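Local coordinates for protein glycoside Hydrolase (PDB 5TA0) that probably hydrolyses agarose as a gut bacterial glycoside hydrolase, binding an agarose-derived oligosaccharide chain in the cleft of a beta/alpha barrel, at residues S324-Q329 and M355-R360; S349-L354 and Q415-V420; I280-F285 and M293-S298. All coordinates share one frame; numbering follows the deposited sequence.

Contact 1 of 3, residues S324-Q329 and M355-R360; sequences SQYSAQ and MQFMER. With GAL (beta-D-galactopyranose), chain C; AAL (3,6-anhydro-alpha-L-galactopyranose), chain B; GAL (beta-D-galactopyranose), chain D; SO4 (sulfate ion), chain E.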
loop_
_atom_site.group_PDB
_atom_site.type_symbol
_atom_site.label_atom_id
_atom_site.label_comp_id
_atom_site.label_asym_id
_atom_site.label_seq_id
_atom_site.Cartn_x
_atom_site.Cartn_y
_atom_site.Cartn_z
ATOM N N SER A 324 3.100 -2.180 -3.876
ATOM C CA SER A 324 3.975 -1.493 -4.805
ATOM C C SER A 324 3.261 -0.577 -5.807
ATOM O O SER A 324 3.920 0.174 -6.510
ATOM C CB SER A 324 4.873 -2.459 -5.549
ATOM O OG SER A 324 4.157 -3.486 -6.184
ATOM N N GLN A 325 1.936 -0.677 -5.853
ATOM C CA GLN A 325 1.057 0.276 -6.570
ATOM C C GLN A 325 -0.245 0.395 -5.804
ATOM O O GLN A 325 -0.860 -0.632 -5.511
ATOM C CB GLN A 325 0.697 -0.194 -7.977
ATOM C CG GLN A 325 1.852 -0.263 -8.975
ATOM C CD GLN A 325 1.438 -0.820 -10.328
ATOM O OE1 GLN A 325 0.242 -0.743 -10.740
ATOM N NE2 GLN A 325 2.395 -1.356 -11.043
ATOM N N TYR A 326 -0.678 1.613 -5.516
ATOM C CA TYR A 326 -2.004 1.819 -4.935
ATOM C C TYR A 326 -2.535 3.186 -5.290
ATOM O O TYR A 326 -1.775 4.085 -5.625
ATOM C CB TYR A 326 -1.996 1.630 -3.425
ATOM C CG TYR A 326 -1.378 2.718 -2.569
ATOM C CD1 TYR A 326 -2.167 3.727 -2.024
ATOM C CD2 TYR A 326 -0.025 2.692 -2.220
ATOM C CE1 TYR A 326 -1.644 4.695 -1.190
ATOM C CE2 TYR A 326 0.524 3.683 -1.392
ATOM C CZ TYR A 326 -0.295 4.646 -0.853
ATOM O OH TYR A 326 0.176 5.615 0.017
ATOM N N SER A 327 -3.853 3.280 -5.175
ATOM C CA SER A 327 -4.693 4.509 -5.155
ATOM C C SER A 327 -6.020 4.162 -5.824
ATOM O O SER A 327 -6.745 3.357 -5.257
ATOM C CB SER A 327 -4.033 5.814 -5.630
ATOM O OG SER A 327 -3.752 5.765 -7.003
ATOM N N ALA A 328 -6.348 4.805 -6.945
ATOM C CA ALA A 328 -7.609 4.522 -7.656
ATOM C C ALA A 328 -7.312 4.161 -9.103
ATOM O O ALA A 328 -6.339 4.649 -9.707
ATOM C CB ALA A 328 -8.527 5.730 -7.615
ATOM N N GLN A 329 -8.150 3.297 -9.655
ATOM C CA GLN A 329 -8.235 3.116 -11.093
ATOM C C GLN A 329 -9.514 3.828 -11.507
ATOM O O GLN A 329 -10.561 3.544 -10.940
ATOM C CB GLN A 329 -8.274 1.635 -11.446
ATOM C CG GLN A 329 -8.452 1.410 -12.930
ATOM C CD GLN A 329 -8.159 0.016 -13.405
ATOM O OE1 GLN A 329 -7.963 -0.916 -12.613
ATOM N NE2 GLN A 329 -8.166 -0.139 -14.751
ATOM N N MET A 355 -3.185 6.307 5.254
ATOM C CA MET A 355 -3.488 6.266 6.692
ATOM C C MET A 355 -3.632 4.818 7.197
ATOM O O MET A 355 -3.149 4.454 8.285
ATOM C CB MET A 355 -4.768 7.057 6.983
ATOM C CG MET A 355 -4.618 8.554 6.767
ATOM S SD MET A 355 -3.657 9.375 8.024
ATOM C CE MET A 355 -4.821 9.520 9.397
ATOM N N GLN A 356 -4.271 3.971 6.400
ATOM C CA GLN A 356 -4.478 2.573 6.787
ATOM C C GLN A 356 -3.166 1.806 6.781
ATOM O O GLN A 356 -2.926 1.032 7.704
ATOM C CB GLN A 356 -5.559 1.914 5.930
ATOM C CG GLN A 356 -6.903 2.645 6.112
ATOM C CD GLN A 356 -8.083 2.048 5.400
ATOM O OE1 GLN A 356 -8.747 2.726 4.592
ATOM N NE2 GLN A 356 -8.402 0.803 5.727
ATOM N N PHE A 357 -2.257 2.102 5.854
ATOM C CA PHE A 357 -0.935 1.442 5.870
ATOM C C PHE A 357 -0.106 1.907 7.068
ATOM O O PHE A 357 0.587 1.082 7.687
ATOM C CB PHE A 357 -0.145 1.700 4.585
ATOM C CG PHE A 357 -0.855 1.248 3.321
ATOM C CD1 PHE A 357 -1.552 0.026 3.251
ATOM C CD2 PHE A 357 -0.802 2.051 2.202
ATOM C CE1 PHE A 357 -2.189 -0.369 2.083
ATOM C CE2 PHE A 357 -1.413 1.653 1.051
ATOM C CZ PHE A 357 -2.119 0.464 0.992
ATOM N N MET A 358 -0.250 3.169 7.434
ATOM C CA MET A 358 0.473 3.725 8.603
ATOM C C MET A 358 0.055 3.002 9.882
ATOM O O MET A 358 0.882 2.839 10.799
ATOM C CB MET A 358 0.220 5.229 8.695
ATOM C CG MET A 358 1.004 6.030 7.666
ATOM S SD MET A 358 0.350 7.689 7.306
ATOM C CE MET A 358 0.599 8.483 8.882
ATOM N N GLU A 359 -1.190 2.549 9.963
ATOM C CA GLU A 359 -1.651 1.772 11.113
ATOM C C GLU A 359 -0.971 0.427 11.240
ATOM O O GLU A 359 -1.069 -0.161 12.312
ATOM C CB GLU A 359 -3.146 1.506 11.075
ATOM C CG GLU A 359 -4.003 2.716 11.202
ATOM C CD GLU A 359 -5.470 2.386 11.097
ATOM O OE1 GLU A 359 -5.921 1.399 11.725
ATOM O OE2 GLU A 359 -6.152 3.129 10.394
ATOM N N ARG A 360 -0.366 -0.091 10.154
ATOM C CA ARG A 360 0.353 -1.384 10.162
ATOM C C ARG A 360 1.784 -1.257 9.834
ATOM O O ARG A 360 2.389 -2.146 9.226
ATOM C CB ARG A 360 -0.167 -2.294 9.050
ATOM C CG ARG A 360 -1.584 -2.548 9.166
ATOM C CD ARG A 360 -2.015 -3.627 8.185
ATOM N NE ARG A 360 -3.436 -3.661 8.307
ATOM C CZ ARG A 360 -4.200 -4.734 8.475
ATOM N NH1 ARG A 360 -3.698 -5.969 8.487
ATOM N NH2 ARG A 360 -5.510 -4.548 8.579
HETATM C C1 GAL C . -11.682 -3.638 -16.540
HETATM C C2 GAL C . -10.400 -2.858 -16.732
HETATM C C3 GAL C . -9.214 -3.565 -16.083
HETATM C C4 GAL C . -9.538 -3.953 -14.647
HETATM C C5 GAL C . -10.834 -4.753 -14.615
HETATM C C6 GAL C . -11.171 -5.226 -13.215
HETATM O O1 GAL C . -12.826 -2.919 -17.041
HETATM O O2 GAL C . -10.102 -2.704 -18.118
HETATM O O3 GAL C . -8.112 -2.657 -16.187
HETATM O O4 GAL C . -9.694 -2.787 -13.824
HETATM O O5 GAL C . -11.874 -3.917 -15.144
HETATM O O6 GAL C . -12.370 -6.002 -13.237
HETATM C C1 AAL B . -6.820 -3.258 -16.073
HETATM C C2 AAL B . -5.897 -2.540 -17.057
HETATM C C3 AAL B . -4.472 -2.855 -16.681
HETATM C C4 AAL B . -4.164 -2.393 -15.284
HETATM C C5 AAL B . -4.930 -3.437 -14.525
HETATM C C6 AAL B . -4.498 -4.703 -15.226
HETATM O O2 AAL B . -6.102 -1.121 -17.011
HETATM O O3 AAL B . -4.325 -4.286 -16.598
HETATM O O4 AAL B . -2.787 -2.572 -15.047
HETATM O O5 AAL B . -6.320 -3.172 -14.727
HETATM C C1 GAL D . -2.104 -1.352 -14.748
HETATM C C2 GAL D . -0.656 -1.792 -14.598
HETATM C C3 GAL D . 0.356 -0.667 -14.723
HETATM C C4 GAL D . -0.060 0.406 -15.724
HETATM C C5 GAL D . -1.504 0.804 -15.587
HETATM C C6 GAL D . -1.993 1.859 -16.596
HETATM O O2 GAL D . -0.469 -2.379 -13.318
HETATM O O3 GAL D . 1.537 -1.340 -15.186
HETATM O O4 GAL D . 0.173 -0.113 -17.046
HETATM O O5 GAL D . -2.257 -0.391 -15.796
HETATM O O6 GAL D . -1.321 3.124 -16.468
HETATM S S SO4 E . -9.045 0.993 -18.238
HETATM O O1 SO4 E . -8.699 1.602 -16.934
HETATM O O2 SO4 E . -8.622 -0.436 -18.259
HETATM O O3 SO4 E . -8.328 1.722 -19.312
HETATM O O4 SO4 E . -10.514 1.093 -18.422
#
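Tyr-326 and Phe-357 meet inside a beta-alpha-beta unit of the barrel, where strand 321-326 is followed by helix 340-358. The rings form a T-shaped pair. Their centroids are 4.8 Å apart and their planes stand at 82°. Phe-357 points its edge at the face of Tyr-326. Its CE2 lies over the centre of the tyrosine ring and comes within 3.7 Å of Tyr-326 CD2. The first torsion of Tyr-326 (chi1 74°) sets CG between the backbone N and the carbonyl carbon, and the ring leaves the strand toward the helix. Met-300 and Met-304 of helix 298-315 touch Phe-357, and Met-353 and Leu-354 of helix 340-358 touch Tyr-326, so the rings pack between strand and helices.

The other end of segment 324-329 serves the sugar. The amide of Gln-329 grips the galactose of chain C with both polar atoms. OE1 accepts from galactose O4 at 2.8 Å. NE2 donates to galactose O3 at 2.9 Å in a nearly straight bond (165°), and also, at 2.8 Å, to O1 of a sulfate probably from the crystallisation liquor. Gln-325 lines the same glycan pocket and is probably the engineered glutamine of this variant. Segment 324-329 thus packs a ring against the helix and reaches the sugar with an amide. This fits a beta/alpha barrel, whose ligand cleft lies at the C-terminal ends of the parallel strands.

Contact 2 of 3, residues S349-L354 and Q415-V420; sequences STNSML and QLWKDV. With EDO (1,2-ethanediol), chain O.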
loop_
_atom_site.group_PDB
_atom_site.type_symbol
_atom_site.label_atom_id
_atom_site.label_comp_id
_atom_site.label_asym_id
_atom_site.label_seq_id
_atom_site.Cartn_x
_atom_site.Cartn_y
_atom_site.Cartn_z
ATOM N N SER A 349 -8.131 8.547 -2.753
ATOM C CA SER A 349 -7.803 7.152 -2.468
ATOM C C SER A 349 -6.417 7.031 -1.848
ATOM O O SER A 349 -6.235 6.249 -0.912
ATOM C CB SER A 349 -7.905 6.312 -3.736
ATOM O OG SER A 349 -9.275 6.103 -4.077
ATOM N N THR A 350 -5.467 7.797 -2.361
ATOM C CA THR A 350 -4.116 7.756 -1.825
ATOM C C THR A 350 -4.074 8.110 -0.352
ATOM O O THR A 350 -3.468 7.373 0.450
ATOM C CB THR A 350 -3.166 8.688 -2.590
ATOM O OG1 THR A 350 -3.178 8.339 -3.971
ATOM C CG2 THR A 350 -1.742 8.506 -2.073
ATOM N N ASN A 351 -4.702 9.217 0.026
ATOM C CA ASN A 351 -4.631 9.655 1.408
ATOM C C ASN A 351 -5.257 8.645 2.369
ATOM O O ASN A 351 -4.691 8.351 3.424
ATOM C CB ASN A 351 -5.300 11.027 1.576
ATOM C CG ASN A 351 -4.417 12.165 1.151
ATOM O OD1 ASN A 351 -3.219 12.156 1.352
ATOM N ND2 ASN A 351 -5.002 13.148 0.513
ATOM N N SER A 352 -6.426 8.104 2.023
ATOM C CA SER A 352 -7.083 7.142 2.886
ATOM C C SER A 352 -6.272 5.857 3.016
ATOM O O SER A 352 -6.066 5.358 4.127
ATOM C CB SER A 352 -8.512 6.822 2.450
ATOM O OG SER A 352 -9.344 7.965 2.542
ATOM N N MET A 353 -5.820 5.289 1.884
ATOM C CA MET A 353 -5.041 4.072 1.959
ATOM C C MET A 353 -3.748 4.261 2.759
ATOM O O MET A 353 -3.388 3.394 3.577
ATOM C CB MET A 353 -4.729 3.587 0.556
ATOM C CG MET A 353 -5.962 3.065 -0.169
ATOM S SD MET A 353 -5.491 2.152 -1.652
ATOM C CE MET A 353 -7.116 1.670 -2.226
ATOM N N LEU A 354 -3.078 5.395 2.543
ATOM C CA LEU A 354 -1.874 5.713 3.299
ATOM C C LEU A 354 -2.121 5.665 4.790
ATOM O O LEU A 354 -1.355 5.057 5.521
ATOM C CB LEU A 354 -1.319 7.068 2.907
ATOM C CG LEU A 354 -0.174 7.594 3.784
ATOM C CD1 LEU A 354 0.998 6.619 3.867
ATOM C CD2 LEU A 354 0.324 8.919 3.242
ATOM N N GLN A 415 2.582 18.317 -1.199
ATOM C CA GLN A 415 2.425 19.572 -0.495
ATOM C C GLN A 415 1.703 19.357 0.833
ATOM O O GLN A 415 2.104 19.894 1.881
ATOM C CB GLN A 415 1.684 20.595 -1.382
ATOM C CG GLN A 415 2.532 21.034 -2.552
ATOM C CD GLN A 415 1.789 21.758 -3.648
ATOM O OE1 GLN A 415 0.596 21.582 -3.854
ATOM N NE2 GLN A 415 2.536 22.552 -4.397
ATOM N N LEU A 416 0.679 18.529 0.826
ATOM C CA LEU A 416 -0.082 18.243 2.034
ATOM C C LEU A 416 0.785 17.580 3.104
ATOM O O LEU A 416 0.692 17.932 4.278
ATOM C CB LEU A 416 -1.284 17.359 1.705
ATOM C CG LEU A 416 -2.174 16.859 2.832
ATOM C CD1 LEU A 416 -2.894 18.011 3.506
ATOM C CD2 LEU A 416 -3.165 15.843 2.297
ATOM N N TRP A 417 1.607 16.619 2.680
ATOM C CA TRP A 417 2.425 15.825 3.608
ATOM C C TRP A 417 3.815 16.413 3.836
ATOM O O TRP A 417 4.656 15.798 4.492
ATOM C CB TRP A 417 2.517 14.362 3.099
ATOM C CG TRP A 417 1.234 13.615 3.319
ATOM C CD1 TRP A 417 0.137 13.567 2.467
ATOM C CD2 TRP A 417 0.865 12.833 4.466
ATOM N NE1 TRP A 417 -0.854 12.826 3.026
ATOM C CE2 TRP A 417 -0.440 12.363 4.252
ATOM C CE3 TRP A 417 1.515 12.480 5.656
ATOM C CZ2 TRP A 417 -1.100 11.543 5.178
ATOM C CZ3 TRP A 417 0.864 11.660 6.554
ATOM C CH2 TRP A 417 -0.419 11.211 6.327
ATOM N N LYS A 418 4.095 17.606 3.307
ATOM C CA LYS A 418 5.405 18.247 3.483
ATOM C C LYS A 418 5.723 18.368 4.990
ATOM O O LYS A 418 4.844 18.670 5.798
ATOM C CB LYS A 418 5.421 19.627 2.806
ATOM C CG LYS A 418 6.787 20.241 2.657
ATOM C CD LYS A 418 6.707 21.635 2.059
ATOM C CE LYS A 418 8.060 22.207 1.701
ATOM N NZ LYS A 418 8.912 22.481 2.894
ATOM N N ASP A 419 6.967 18.059 5.346
ATOM C CA ASP A 419 7.474 18.215 6.709
ATOM C C ASP A 419 7.056 17.120 7.676
ATOM O O ASP A 419 7.683 16.995 8.730
ATOM C CB ASP A 419 7.125 19.582 7.343
ATOM C CG ASP A 419 7.405 20.748 6.438
ATOM O OD1 ASP A 419 8.564 20.887 6.028
ATOM O OD2 ASP A 419 6.457 21.520 6.139
ATOM N N VAL A 420 5.994 16.357 7.405
ATOM C CA VAL A 420 5.418 15.439 8.389
ATOM C C VAL A 420 6.465 14.367 8.719
ATOM O O VAL A 420 6.968 13.681 7.821
ATOM C CB VAL A 420 4.126 14.778 7.876
ATOM C CG1 VAL A 420 3.654 13.695 8.834
ATOM C CG2 VAL A 420 3.029 15.816 7.635
HETATM C C1 EDO O . 0.403 10.842 -5.531
HETATM O O1 EDO O . 0.791 10.397 -4.266
HETATM C C2 EDO O . -1.090 11.018 -5.404
HETATM O O2 EDO O . -1.639 9.773 -5.823
#
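Asn-351 and Leu-354, one helical turn apart on helix 340-358, meet the indole of Trp-417 in two different ways. Asn-351 comes to its edge and Leu-354 lies over one face. The ring nitrogen NE1 of Trp-417 donates to Asn-351 OD1 at 3.0 Å, with an N-H...O angle of 164°. The oxygen lies close to the indole plane. Seen from the amide, the donor is tilted from the carbonyl plane, and the amide and ring planes are 35° apart. The bond satisfies a buried indole N-H and helps fix the rotation of the ring.

Leu-354 makes a CH-pi contact. Its CD2 sits 3.8 Å from the centroid of the six-membered ring and is displaced toward the rim. The closest carbon there is Trp-417 CZ2, 3.6 Å from Leu-354 CD2. CG of Leu-354 is trans to the backbone N (chi1 171°), and the CD2 branch is carried over the indole. Leu-416 adds a side contact, with CD2 at 3.7 Å from Asn-351 ND2.

Trp-417 is the first residue to leave helical angles after helix 411-416. It also opens a type II beta turn that ends at Val-420. Phe-413 of the same helix meets the indole and touches Asn-351 and Leu-354 as well. Ile-448 of strand 444-451 packs on Trp-417, and Thr-508 of strand 508-514 packs on Leu-416. The contact joins helix 340-358 of the barrel to the end of helix 411-416 and the turn after it, which in turn pack on the mixed sheet of the beta-sandwich domain.

Contact 3 of 3, residues I280-F285 and M293-S298; sequences IHLYDF and MYRKGS. With EDO (1,2-ethanediol), chain U.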
loop_
_atom_site.group_PDB
_atom_site.type_symbol
_atom_site.label_atom_id
_atom_site.label_comp_id
_atom_site.label_asym_id
_atom_site.label_seq_id
_atom_site.Cartn_x
_atom_site.Cartn_y
_atom_site.Cartn_z
ATOM N N ILE A 280 1.326 -6.820 -3.059
ATOM C CA ILE A 280 0.026 -6.688 -3.694
ATOM C C ILE A 280 -0.139 -5.282 -4.227
ATOM O O ILE A 280 0.593 -4.365 -3.845
ATOM C CB ILE A 280 -1.131 -7.026 -2.748
ATOM C CG1 ILE A 280 -1.180 -6.076 -1.536
ATOM C CG2 ILE A 280 -1.054 -8.478 -2.294
ATOM C CD1 ILE A 280 -2.328 -6.339 -0.574
ATOM N N HIS A 281 -1.115 -5.105 -5.110
ATOM C CA HIS A 281 -1.608 -3.806 -5.536
ATOM C C HIS A 281 -3.003 -3.585 -5.019
ATOM O O HIS A 281 -3.779 -4.508 -4.937
ATOM C CB HIS A 281 -1.563 -3.725 -7.060
ATOM C CG HIS A 281 -0.169 -3.780 -7.595
ATOM N ND1 HIS A 281 0.119 -3.932 -8.932
ATOM C CD2 HIS A 281 1.026 -3.696 -6.960
ATOM C CE1 HIS A 281 1.432 -3.931 -9.105
ATOM N NE2 HIS A 281 1.999 -3.767 -7.926
ATOM N N LEU A 282 -3.321 -2.347 -4.645
ATOM C CA LEU A 282 -4.643 -2.021 -4.056
ATOM C C LEU A 282 -5.228 -0.791 -4.729
ATOM O O LEU A 282 -4.759 0.336 -4.504
ATOM C CB LEU A 282 -4.515 -1.801 -2.545
ATOM C CG LEU A 282 -4.217 -3.055 -1.737
ATOM C CD1 LEU A 282 -3.831 -2.667 -0.327
ATOM C CD2 LEU A 282 -5.392 -4.023 -1.745
ATOM N N TYR A 283 -6.280 -1.004 -5.510
ATOM C CA TYR A 283 -6.936 0.088 -6.199
ATOM C C TYR A 283 -8.415 0.175 -5.860
ATOM O O TYR A 283 -9.167 -0.806 -5.954
ATOM C CB TYR A 283 -6.774 -0.081 -7.683
ATOM C CG TYR A 283 -5.413 0.269 -8.211
ATOM C CD1 TYR A 283 -5.001 1.575 -8.299
ATOM C CD2 TYR A 283 -4.571 -0.704 -8.679
ATOM C CE1 TYR A 283 -3.774 1.902 -8.832
ATOM C CE2 TYR A 283 -3.347 -0.389 -9.224
ATOM C CZ TYR A 283 -2.945 0.920 -9.295
ATOM O OH TYR A 283 -1.723 1.230 -9.875
ATOM N N ASP A 284 -8.825 1.377 -5.483
ATOM C CA ASP A 284 -10.243 1.731 -5.395
ATOM C C ASP A 284 -10.784 1.873 -6.813
ATOM O O ASP A 284 -10.065 2.264 -7.730
ATOM C CB ASP A 284 -10.403 3.098 -4.716
ATOM C CG ASP A 284 -10.263 3.050 -3.189
ATOM O OD1 ASP A 284 -10.512 1.992 -2.570
ATOM O OD2 ASP A 284 -9.955 4.116 -2.621
ATOM N N PHE A 285 -12.065 1.570 -6.952
ATOM C CA PHE A 285 -12.803 1.808 -8.211
ATOM C C PHE A 285 -13.886 2.878 -7.987
ATOM O O PHE A 285 -15.064 2.553 -7.771
ATOM C CB PHE A 285 -13.465 0.533 -8.761
ATOM C CG PHE A 285 -12.537 -0.538 -9.296
ATOM C CD1 PHE A 285 -11.175 -0.385 -9.458
ATOM C CD2 PHE A 285 -13.100 -1.743 -9.700
ATOM C CE1 PHE A 285 -10.405 -1.410 -10.004
ATOM C CE2 PHE A 285 -12.345 -2.775 -10.224
ATOM C CZ PHE A 285 -10.993 -2.596 -10.387
ATOM N N MET A 293 -16.822 1.166 -6.112
ATOM C CA MET A 293 -16.420 -0.045 -5.397
ATOM C C MET A 293 -15.074 0.200 -4.733
ATOM O O MET A 293 -14.019 0.211 -5.386
ATOM C CB MET A 293 -16.354 -1.240 -6.339
ATOM C CG MET A 293 -17.723 -1.612 -6.882
ATOM S SD MET A 293 -17.658 -2.770 -8.248
ATOM C CE MET A 293 -17.173 -1.621 -9.517
ATOM N N TYR A 294 -15.126 0.438 -3.429
ATOM C CA TYR A 294 -13.955 0.873 -2.662
ATOM C C TYR A 294 -13.276 -0.242 -1.904
ATOM O O TYR A 294 -13.920 -1.182 -1.419
ATOM C CB TYR A 294 -14.359 1.972 -1.684
ATOM C CG TYR A 294 -14.689 3.254 -2.425
ATOM C CD1 TYR A 294 -13.706 3.944 -3.120
ATOM C CD2 TYR A 294 -15.986 3.747 -2.497
ATOM C CE1 TYR A 294 -13.991 5.079 -3.837
ATOM C CE2 TYR A 294 -16.265 4.890 -3.210
ATOM C CZ TYR A 294 -15.283 5.558 -3.875
ATOM O OH TYR A 294 -15.538 6.698 -4.589
ATOM N N ARG A 295 -11.954 -0.131 -1.834
ATOM C CA ARG A 295 -11.137 -0.877 -0.893
ATOM C C ARG A 295 -10.895 -0.049 0.381
ATOM O O ARG A 295 -10.848 -0.605 1.492
ATOM C CB ARG A 295 -9.807 -1.237 -1.525
ATOM C CG ARG A 295 -9.932 -2.129 -2.751
ATOM C CD ARG A 295 -8.580 -2.578 -3.257
ATOM N NE ARG A 295 -8.712 -3.358 -4.476
ATOM C CZ ARG A 295 -8.823 -4.684 -4.554
ATOM N NH1 ARG A 295 -8.778 -5.466 -3.476
ATOM N NH2 ARG A 295 -8.975 -5.230 -5.754
ATOM N N LYS A 296 -10.664 1.262 0.222
ATOM C CA LYS A 296 -10.445 2.109 1.380
ATOM C C LYS A 296 -11.579 1.908 2.376
ATOM O O LYS A 296 -12.746 1.695 1.994
ATOM C CB LYS A 296 -10.270 3.574 1.014
ATOM C CG LYS A 296 -11.460 4.285 0.343
ATOM C CD LYS A 296 -11.041 5.712 0.014
ATOM C CE LYS A 296 -12.050 6.483 -0.808
ATOM N NZ LYS A 296 -13.068 7.174 0.033
ATOM N N GLY A 297 -11.224 1.890 3.650
ATOM C CA GLY A 297 -12.142 1.473 4.699
ATOM C C GLY A 297 -12.037 0.014 5.029
ATOM O O GLY A 297 -10.949 -0.570 4.966
ATOM N N SER A 298 -13.154 -0.607 5.421
ATOM C CA SER A 298 -13.110 -1.934 6.002
ATOM C C SER A 298 -12.683 -3.053 5.051
ATOM O O SER A 298 -12.219 -4.107 5.508
ATOM C CB SER A 298 -14.450 -2.319 6.652
ATOM O OG SER A 298 -15.451 -2.692 5.689
HETATM C C1 EDO U . -13.457 -2.970 -3.965
HETATM O O1 EDO U . -13.116 -4.090 -3.181
HETATM C C2 EDO U . -13.151 -3.249 -5.412
HETATM O O2 EDO U . -12.377 -2.160 -5.847
HETATM O O HOH W 1 -10.308 -3.155 -7.204
#
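CG of Asp-284 turns away from its own carbonyl carbon and lies beside the backbone N (chi1 -78°), which brings the carboxylate to the backbone of Arg-295 and Lys-296. OD1 takes both amides. Arg-295 N donates to OD1 at 2.7 Å, nearly end-on to the C-O bond. Lys-296 N donates to OD1 at 2.9 Å, on the syn lone pair of that oxygen. Lys-296 has its CG wedged between N and the carbonyl carbon (chi1 63°), and its aliphatic chain crosses the carboxylate at about a right angle. Lys-296 CD packs 3.3 Å from Asp-284 OD2. That oxygen is hydrogen-bonded to Ser-349 OG, while the lysine NZ forms a salt bridge with Glu-506. The ring of Tyr-294 brings its edge to the same carboxylate, with CD1 3.6 Å from Asp-284 CG and the two planes at 88°.

Strand 277-285 is one of the parallel barrel strands, and here the chain doubles back on its C-terminal end before helix 298-315 begins. Phe-285 and Met-293 form an antiparallel hydrogen-bonded pair. Phe-285 N donates to Met-293 O at 2.8 Å, and Met-293 N returns a bond to Phe-285 O, also at 2.8 Å. Phe-285 belongs to the glycan pocket and touches a galactose.

The extended side chain of Arg-295 runs across strand 277-285, at about a right angle to it. Its NE donates to Tyr-283 O at 3.0 Å; the donor lies above the carbonyl plane, although the oxygen is near the guanidinium plane. A water joins Tyr-283 O, Arg-295 NH2 and O2 of an ethanediol that probably comes from the crystallisation liquor. Leu-282 CD2 rests 3.8 Å from Arg-295 CD. The guanidinium reaches on to a salt bridge with Asp-251 and a hydrogen bond to Pro-250 O.

In the fold
All three contacts are largely buried, though contact 3 has partly exposed residues, Phe-285 and Met-293. Contact 1 lies nearest the centre of the chain, and contact 2 is farther out, where the barrel meets a beta sandwich. Contacts 1 and 2 share helix 340-358. Contacts 1 and 3 use neighbouring strands, 321-326 and 277-285, and each also holds glycan pocket residues. The chemistry follows the place. Across its segments contact 1 is aromatic, contact 2 mixes one indole hydrogen bond with apolar packing, and contact 3 rests mainly on backbone and carboxylate bonds. Hydrogen bonds also join contacts 1 and 3: His-281 to Ser-324 and Gly-297 to Gln-356.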